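Local coordinates for protein phenolic acid decarboxylase (Sedimentibacter hydroxybenzoicus, PDB 7AE5) that catalyses the reversible, non-oxidative decarboxylation of 4-hydroxybenzoate and 3,4-dihydroxybenzoate, using prenylated FMN and manganese, at residues A41-F53 and S62-H74. Numbering follows the deposited sequence.
Sequences AANLGKNQPAVFF and SVVTNVHGSWQNH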
ATOM      1  N   ALA C  41     -37.884   3.430  23.070  1.00 44.61           N
ATOM      2  CA  ALA C  41     -38.126   2.012  22.826  1.00 45.39           C
ATOM      3  C   ALA C  41     -37.015   1.405  21.981  1.00 45.15           C
ATOM      4  O   ALA C  41     -36.597   0.266  22.217  1.00 45.31           O
ATOM      5  CB  ALA C  41     -39.484   1.817  22.153  1.00 45.56           C
ATOM      6  N   ALA C  42     -36.520   2.155  20.993  1.00 45.61           N
ATOM      7  CA  ALA C  42     -35.383   1.683  20.210  1.00 44.52           C
ATOM      8  C   ALA C  42     -34.147   1.519  21.084  1.00 45.34           C
ATOM      9  O   ALA C  42     -33.349   0.597  20.878  1.00 45.00           O
ATOM     10  CB  ALA C  42     -35.104   2.648  19.057  1.00 43.40           C
ATOM     11  N   ASN C  43     -33.985   2.392  22.081  1.00 55.56           N
ATOM     12  CA  ASN C  43     -32.786   2.379  22.913  1.00 55.45           C
ATOM     13  C   ASN C  43     -32.738   1.196  23.870  1.00 56.22           C
ATOM     14  O   ASN C  43     -31.669   0.910  24.419  1.00 56.32           O
ATOM     15  CB  ASN C  43     -32.686   3.680  23.707  1.00 54.64           C
ATOM     16  CG  ASN C  43     -32.209   4.839  22.861  1.00 53.70           C
ATOM     17  OD1 ASN C  43     -31.950   4.686  21.668  1.00 53.70           O
ATOM     18  ND2 ASN C  43     -32.089   6.009  23.478  1.00 53.08           N
ATOM     19  N   LEU C  44     -33.858   0.502  24.084  1.00 60.70           N
ATOM     20  CA  LEU C  44     -33.866  -0.636  24.999  1.00 61.48           C
ATOM     21  C   LEU C  44     -32.972  -1.778  24.529  1.00 61.70           C
ATOM     22  O   LEU C  44     -32.768  -2.732  25.288  1.00 62.53           O
ATOM     23  CB  LEU C  44     -35.298  -1.134  25.202  1.00 61.81           C
ATOM     24  CG  LEU C  44     -36.275  -0.083  25.734  1.00 61.50           C
ATOM     25  CD1 LEU C  44     -37.647  -0.688  25.977  1.00 61.85           C
ATOM     26  CD2 LEU C  44     -35.736   0.557  27.006  1.00 61.40           C
ATOM     27  N   GLY C  45     -32.442  -1.707  23.309  1.00 71.22           N
ATOM     28  CA  GLY C  45     -31.454  -2.661  22.841  1.00 71.23           C
ATOM     29  C   GLY C  45     -32.029  -3.976  22.361  1.00 71.55           C
ATOM     30  O   GLY C  45     -31.943  -4.302  21.173  1.00 70.91           O
ATOM     31  N   LYS C  46     -32.608  -4.746  23.279  1.00 82.25           N
ATOM     32  CA  LYS C  46     -33.186  -6.043  22.968  1.00 82.96           C
ATOM     33  C   LYS C  46     -34.610  -6.103  23.504  1.00 83.30           C
ATOM     34  O   LYS C  46     -34.977  -5.378  24.431  1.00 83.34           O
ATOM     35  CB  LYS C  46     -32.349  -7.184  23.559  1.00 84.34           C
ATOM     36  CG  LYS C  46     -30.903  -7.187  23.095  1.00 84.28           C
ATOM     37  CD  LYS C  46     -29.958  -6.833  24.235  1.00 84.76           C
ATOM     38  CE  LYS C  46     -28.714  -6.116  23.725  1.00 84.00           C
ATOM     39  NZ  LYS C  46     -28.259  -5.034  24.648  1.00 83.78           N
ATOM     40  N   ASN C  47     -35.413  -6.981  22.897  1.00 56.24           N
ATOM     41  CA  ASN C  47     -36.816  -7.172  23.271  1.00 56.77           C
ATOM     42  C   ASN C  47     -37.608  -5.871  23.188  1.00 55.79           C
ATOM     43  O   ASN C  47     -38.598  -5.694  23.902  1.00 56.23           O
ATOM     44  CB  ASN C  47     -36.946  -7.774  24.673  1.00 57.91           C
ATOM     45  CG  ASN C  47     -36.224  -9.095  24.806  1.00 59.58           C
ATOM     46  OD1 ASN C  47     -36.793 -10.154  24.543  1.00 61.48           O
ATOM     47  ND2 ASN C  47     -34.962  -9.040  25.215  1.00 59.86           N
ATOM     48  N   GLN C  48     -37.179  -4.958  22.323  1.00 50.22           N
ATOM     49  CA  GLN C  48     -37.802  -3.644  22.251  1.00 49.49           C
ATOM     50  C   GLN C  48     -39.273  -3.780  21.876  1.00 49.73           C
ATOM     51  O   GLN C  48     -39.594  -4.402  20.855  1.00 49.46           O
ATOM     52  CB  GLN C  48     -37.080  -2.761  21.236  1.00 48.02           C
ATOM     53  CG  GLN C  48     -35.590  -2.627  21.484  1.00 48.01           C
ATOM     54  CD  GLN C  48     -34.771  -3.428  20.501  1.00 47.53           C
ATOM     55  OE1 GLN C  48     -34.898  -4.649  20.422  1.00 48.36           O
ATOM     56  NE2 GLN C  48     -33.919  -2.745  19.742  1.00 46.47           N
ATOM     57  N   PRO C  49     -40.187  -3.229  22.667  1.00 55.61           N
ATOM     58  CA  PRO C  49     -41.612  -3.362  22.370  1.00 56.16           C
ATOM     59  C   PRO C  49     -42.124  -2.221  21.505  1.00 55.28           C
ATOM     60  O   PRO C  49     -41.482  -1.180  21.341  1.00 54.33           O
ATOM     61  CB  PRO C  49     -42.247  -3.305  23.765  1.00 56.68           C
ATOM     62  CG  PRO C  49     -41.360  -2.344  24.502  1.00 55.99           C
ATOM     63  CD  PRO C  49     -39.959  -2.516  23.935  1.00 55.76           C
ATOM     64  N   ALA C  50     -43.303  -2.445  20.937  1.00 53.38           N
ATOM     65  CA  ALA C  50     -44.067  -1.353  20.363  1.00 51.51           C
ATOM     66  C   ALA C  50     -44.710  -0.550  21.485  1.00 51.92           C
ATOM     67  O   ALA C  50     -44.962  -1.064  22.579  1.00 52.71           O
ATOM     68  CB  ALA C  50     -45.133  -1.880  19.403  1.00 50.04           C
ATOM     69  N   VAL C  51     -44.960   0.727  21.219  1.00 53.23           N
ATOM     70  CA  VAL C  51     -45.503   1.638  22.216  1.00 52.73           C
ATOM     71  C   VAL C  51     -46.826   2.186  21.697  1.00 52.43           C
ATOM     72  O   VAL C  51     -46.885   2.739  20.594  1.00 51.12           O
ATOM     73  CB  VAL C  51     -44.517   2.773  22.543  1.00 52.50           C
ATOM     74  CG1 VAL C  51     -45.125   3.728  23.548  1.00 52.87           C
ATOM     75  CG2 VAL C  51     -43.216   2.197  23.081  1.00 53.83           C
ATOM     76  N   PHE C  52     -47.880   2.029  22.495  1.00 61.94           N
ATOM     77  CA  PHE C  52     -49.239   2.393  22.113  1.00 63.13           C
ATOM     78  C   PHE C  52     -49.704   3.555  22.981  1.00 64.82           C
ATOM     79  O   PHE C  52     -49.738   3.439  24.211  1.00 66.70           O
ATOM     80  CB  PHE C  52     -50.173   1.192  22.262  1.00 64.95           C
ATOM     81  CG  PHE C  52     -51.529   1.388  21.645  1.00 66.16           C
ATOM     82  CD1 PHE C  52     -52.562   1.955  22.374  1.00 68.61           C
ATOM     83  CD2 PHE C  52     -51.775   0.990  20.342  1.00 65.18           C
ATOM     84  CE1 PHE C  52     -53.812   2.129  21.810  1.00 69.97           C
ATOM     85  CE2 PHE C  52     -53.023   1.161  19.772  1.00 66.56           C
ATOM     86  CZ  PHE C  52     -54.043   1.732  20.508  1.00 68.92           C
ATOM     87  N   PHE C  53     -50.061   4.667  22.343  1.00 61.02           N
ATOM     88  CA  PHE C  53     -50.545   5.855  23.037  1.00 62.96           C
ATOM     89  C   PHE C  53     -52.058   5.937  22.884  1.00 65.25           C
ATOM     90  O   PHE C  53     -52.564   6.107  21.769  1.00 64.72           O
ATOM     91  CB  PHE C  53     -49.891   7.122  22.491  1.00 61.69           C
ATOM     92  CG  PHE C  53     -48.395   7.124  22.587  1.00 59.57           C
ATOM     93  CD1 PHE C  53     -47.624   6.554  21.589  1.00 57.01           C
ATOM     94  CD2 PHE C  53     -47.758   7.699  23.673  1.00 60.50           C
ATOM     95  CE1 PHE C  53     -46.252   6.557  21.671  1.00 55.37           C
ATOM     96  CE2 PHE C  53     -46.382   7.705  23.759  1.00 58.84           C
ATOM     97  CZ  PHE C  53     -45.631   7.133  22.757  1.00 56.29           C
ATOM     98  N   SER C  62     -55.701   7.167  18.288  1.00 64.42           N
ATOM     99  CA  SER C  62     -54.535   6.540  18.898  1.00 63.43           C
ATOM    100  C   SER C  62     -53.307   6.599  17.994  1.00 61.16           C
ATOM    101  O   SER C  62     -53.396   6.842  16.788  1.00 60.37           O
ATOM    102  CB  SER C  62     -54.831   5.077  19.250  1.00 64.23           C
ATOM    103  OG  SER C  62     -56.182   4.905  19.640  1.00 66.39           O
ATOM    104  N   VAL C  63     -52.148   6.358  18.609  1.00 52.56           N
ATOM    105  CA  VAL C  63     -50.863   6.264  17.924  1.00 50.51           C
ATOM    106  C   VAL C  63     -50.142   5.021  18.425  1.00 50.15           C
ATOM    107  O   VAL C  63     -50.162   4.725  19.625  1.00 51.26           O
ATOM    108  CB  VAL C  63     -49.996   7.522  18.154  1.00 49.90           C
ATOM    109  CG1 VAL C  63     -48.536   7.258  17.790  1.00 48.16           C
ATOM    110  CG2 VAL C  63     -50.524   8.684  17.347  1.00 49.97           C
ATOM    111  N   VAL C  64     -49.515   4.285  17.508  1.00 50.36           N
ATOM    112  CA  VAL C  64     -48.655   3.162  17.855  1.00 49.87           C
ATOM    113  C   VAL C  64     -47.354   3.291  17.070  1.00 47.96           C
ATOM    114  O   VAL C  64     -47.361   3.667  15.892  1.00 47.09           O
ATOM    115  CB  VAL C  64     -49.347   1.803  17.595  1.00 50.64           C
ATOM    116  CG1 VAL C  64     -49.509   1.535  16.105  1.00 49.79           C
ATOM    117  CG2 VAL C  64     -48.580   0.672  18.272  1.00 50.64           C
ATOM    118  N   THR C  65     -46.234   3.012  17.734  1.00 48.51           N
ATOM    119  CA  THR C  65     -44.921   3.185  17.131  1.00 46.83           C
ATOM    120  C   THR C  65     -44.009   2.041  17.555  1.00 46.45           C
ATOM    121  O   THR C  65     -44.297   1.310  18.505  1.00 47.59           O
ATOM    122  CB  THR C  65     -44.299   4.538  17.514  1.00 46.60           C
ATOM    123  OG1 THR C  65     -43.176   4.810  16.667  1.00 45.04           O
ATOM    124  CG2 THR C  65     -43.847   4.530  18.966  1.00 47.47           C
ATOM    125  N   ASN C  66     -42.897   1.902  16.827  1.00 46.26           N
ATOM    126  CA  ASN C  66     -41.922   0.829  17.049  1.00 45.70           C
ATOM    127  C   ASN C  66     -42.572  -0.546  16.906  1.00 46.42           C
ATOM    128  O   ASN C  66     -42.242  -1.488  17.631  1.00 46.94           O
ATOM    129  CB  ASN C  66     -41.230   0.970  18.407  1.00 46.23           C
ATOM    130  CG  ASN C  66     -39.837   0.366  18.417  1.00 45.18           C
ATOM    131  OD1 ASN C  66     -39.050   0.582  17.496  1.00 43.71           O
ATOM    132  ND2 ASN C  66     -39.528  -0.398  19.459  1.00 46.04           N
ATOM    133  N   VAL C  67     -43.504  -0.660  15.958  1.00 43.19           N
ATOM    134  CA  VAL C  67     -44.217  -1.918  15.756  1.00 44.13           C
ATOM    135  C   VAL C  67     -43.265  -3.000  15.257  1.00 43.30           C
ATOM    136  O   VAL C  67     -43.307  -4.145  15.722  1.00 44.16           O
ATOM    137  CB  VAL C  67     -45.399  -1.707  14.794  1.00 44.62           C
ATOM    138  CG1 VAL C  67     -46.021  -3.038  14.404  1.00 45.61           C
ATOM    139  CG2 VAL C  67     -46.437  -0.787  15.421  1.00 45.72           C
ATOM    140  N   HIS C  68     -42.392  -2.657  14.312  1.00 47.24           N
ATOM    141  CA  HIS C  68     -41.411  -3.586  13.764  1.00 47.90           C
ATOM    142  C   HIS C  68     -40.067  -3.527  14.482  1.00 47.27           C
ATOM    143  O   HIS C  68     -39.121  -4.189  14.048  1.00 47.82           O
ATOM    144  CB  HIS C  68     -41.183  -3.303  12.274  1.00 48.67           C
ATOM    145  CG  HIS C  68     -42.298  -3.756  11.382  1.00 49.53           C
ATOM    146  ND1 HIS C  68     -43.468  -3.044  11.235  1.00 49.23           N
ATOM    147  CD2 HIS C  68     -42.409  -4.834  10.571  1.00 50.59           C
ATOM    148  CE1 HIS C  68     -44.258  -3.671  10.382  1.00 49.98           C
ATOM    149  NE2 HIS C  68     -43.639  -4.760   9.964  1.00 50.71           N
ATOM    150  N   GLY C  69     -39.958  -2.765  15.569  1.00 40.94           N
ATOM    151  CA  GLY C  69     -38.654  -2.379  16.078  1.00 40.23           C
ATOM    152  C   GLY C  69     -37.923  -3.326  17.011  1.00 40.14           C
ATOM    153  O   GLY C  69     -37.360  -2.881  18.015  1.00 39.45           O
ATOM    154  N   SER C  70     -37.898  -4.616  16.687  1.00 41.55           N
ATOM    155  CA  SER C  70     -37.128  -5.595  17.447  1.00 41.50           C
ATOM    156  C   SER C  70     -37.232  -6.934  16.739  1.00 42.81           C
ATOM    157  O   SER C  70     -38.184  -7.190  15.997  1.00 43.58           O
ATOM    158  CB  SER C  70     -37.617  -5.727  18.895  1.00 41.89           C
ATOM    159  OG  SER C  70     -38.883  -6.365  18.965  1.00 43.34           O
ATOM    160  N   TRP C  71     -36.237  -7.790  16.982  1.00 36.90           N
ATOM    161  CA  TRP C  71     -36.267  -9.127  16.410  1.00 37.37           C
ATOM    162  C   TRP C  71     -37.358  -9.991  17.024  1.00 39.51           C
ATOM    163  O   TRP C  71     -37.772 -10.976  16.405  1.00 40.21           O
ATOM    164  CB  TRP C  71     -34.902  -9.796  16.561  1.00 37.08           C
ATOM    165  CG  TRP C  71     -33.879  -9.179  15.667  1.00 37.05           C
ATOM    166  CD1 TRP C  71     -32.735  -8.537  16.042  1.00 35.88           C
ATOM    167  CD2 TRP C  71     -33.932  -9.105  14.237  1.00 38.16           C
ATOM    168  NE1 TRP C  71     -32.059  -8.093  14.931  1.00 36.19           N
ATOM    169  CE2 TRP C  71     -32.776  -8.426  13.811  1.00 37.67           C
ATOM    170  CE3 TRP C  71     -34.843  -9.558  13.276  1.00 39.35           C
ATOM    171  CZ2 TRP C  71     -32.504  -8.187  12.465  1.00 38.28           C
ATOM    172  CZ3 TRP C  71     -34.571  -9.320  11.941  1.00 39.85           C
ATOM    173  CH2 TRP C  71     -33.411  -8.642  11.548  1.00 39.15           C
ATOM    174  N   GLN C  72     -37.832  -9.645  18.221  1.00 49.78           N
ATOM    175  CA  GLN C  72     -39.002 -10.319  18.771  1.00 51.77           C
ATOM    176  C   GLN C  72     -40.249  -9.967  17.972  1.00 51.93           C
ATOM    177  O   GLN C  72     -41.010 -10.854  17.566  1.00 53.12           O
ATOM    178  CB  GLN C  72     -39.182  -9.952  20.246  1.00 53.17           C
ATOM    179  CG  GLN C  72     -38.244 -10.677  21.204  1.00 54.05           C
ATOM    180  CD  GLN C  72     -36.795 -10.255  21.043  1.00 52.24           C
ATOM    181  OE1 GLN C  72     -36.505  -9.133  20.627  1.00 50.63           O
ATOM    182  NE2 GLN C  72     -35.876 -11.153  21.377  1.00 52.65           N
ATOM    183  N   ASN C  73     -40.471  -8.672  17.730  1.00 45.10           N
ATOM    184  CA  ASN C  73     -41.606  -8.248  16.915  1.00 45.21           C
ATOM    185  C   ASN C  73     -41.484  -8.772  15.489  1.00 44.90           C
ATOM    186  O   ASN C  73     -42.484  -9.156  14.872  1.00 45.62           O
ATOM    187  CB  ASN C  73     -41.706  -6.723  16.911  1.00 44.27           C
ATOM    188  CG  ASN C  73     -41.881  -6.146  18.300  1.00 45.21           C
ATOM    189  OD1 ASN C  73     -41.702  -6.840  19.300  1.00 46.46           O
ATOM    190  ND2 ASN C  73     -42.222  -4.864  18.368  1.00 44.87           N
ATOM    191  N   HIS C  74     -40.262  -8.784  14.952  1.00 44.28           N
ATOM    192  CA  HIS C  74     -40.033  -9.321  13.614  1.00 45.58           C
ATOM    193  C   HIS C  74     -40.359 -10.807  13.556  1.00 46.48           C
ATOM    194  O   HIS C  74     -40.971 -11.279  12.591  1.00 47.55           O
ATOM    195  CB  HIS C  74     -38.581  -9.071  13.203  1.00 45.85           C
ATOM    196  CG  HIS C  74     -38.323  -9.228  11.737  1.00 47.31           C
ATOM    197  ND1 HIS C  74     -38.194 -10.459  11.129  1.00 48.47           N
ATOM    198  CD2 HIS C  74     -38.151  -8.307  10.759  1.00 47.37           C
ATOM    199  CE1 HIS C  74     -37.962 -10.289   9.840  1.00 48.62           C
ATOM    200  NE2 HIS C  74     -37.932  -8.992   9.589  1.00 47.69           N
TER
HETATM  201  O   HOH W   1     -34.166  -6.451  18.715  1.00 33.14           O
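N66 meets the 41-53 segment through its amide end: ND2 gives a nearly straight bond (167°) to P49 O at 2.8 Å, with the carbonyl oxygen in the amide plane but the nitrogen well above the carbonyl plane. With CG anti to the backbone N (chi1 -152°), the amide comes up against the C-terminal end of helix 33-43, ND2 lying 3.5 Å from A41 CB. A leucine in its place would probably leave P49 O without its donor where the regular strand pairing ends. Alongside, strands 50-53 and 62-65 pair antiparallel through V51 with T65 and F53 with V63; F53 N to V63 O is the shortest bond, 2.7 Å. The F52 ring, on the side shared with V64, sets CD2 3.8 Å from V64 CB and CZ beside S62 CB, while R23 adds a cation-pi contact. On the other side, F53 turns its ring edge to T65 CG2. At the open end of the hairpin, S70 OG sits 2.8 Å from Q48 O and caps helix 71-77 by accepting from N73 N; a water links Q48 OE1 to W71 N. Backbone hydrogen bonds thus pair the strands of this N-terminal domain hairpin, with apolar contacts on its two faces, whereas past them a buried amide and a hydroxyl meet backbone carbonyls.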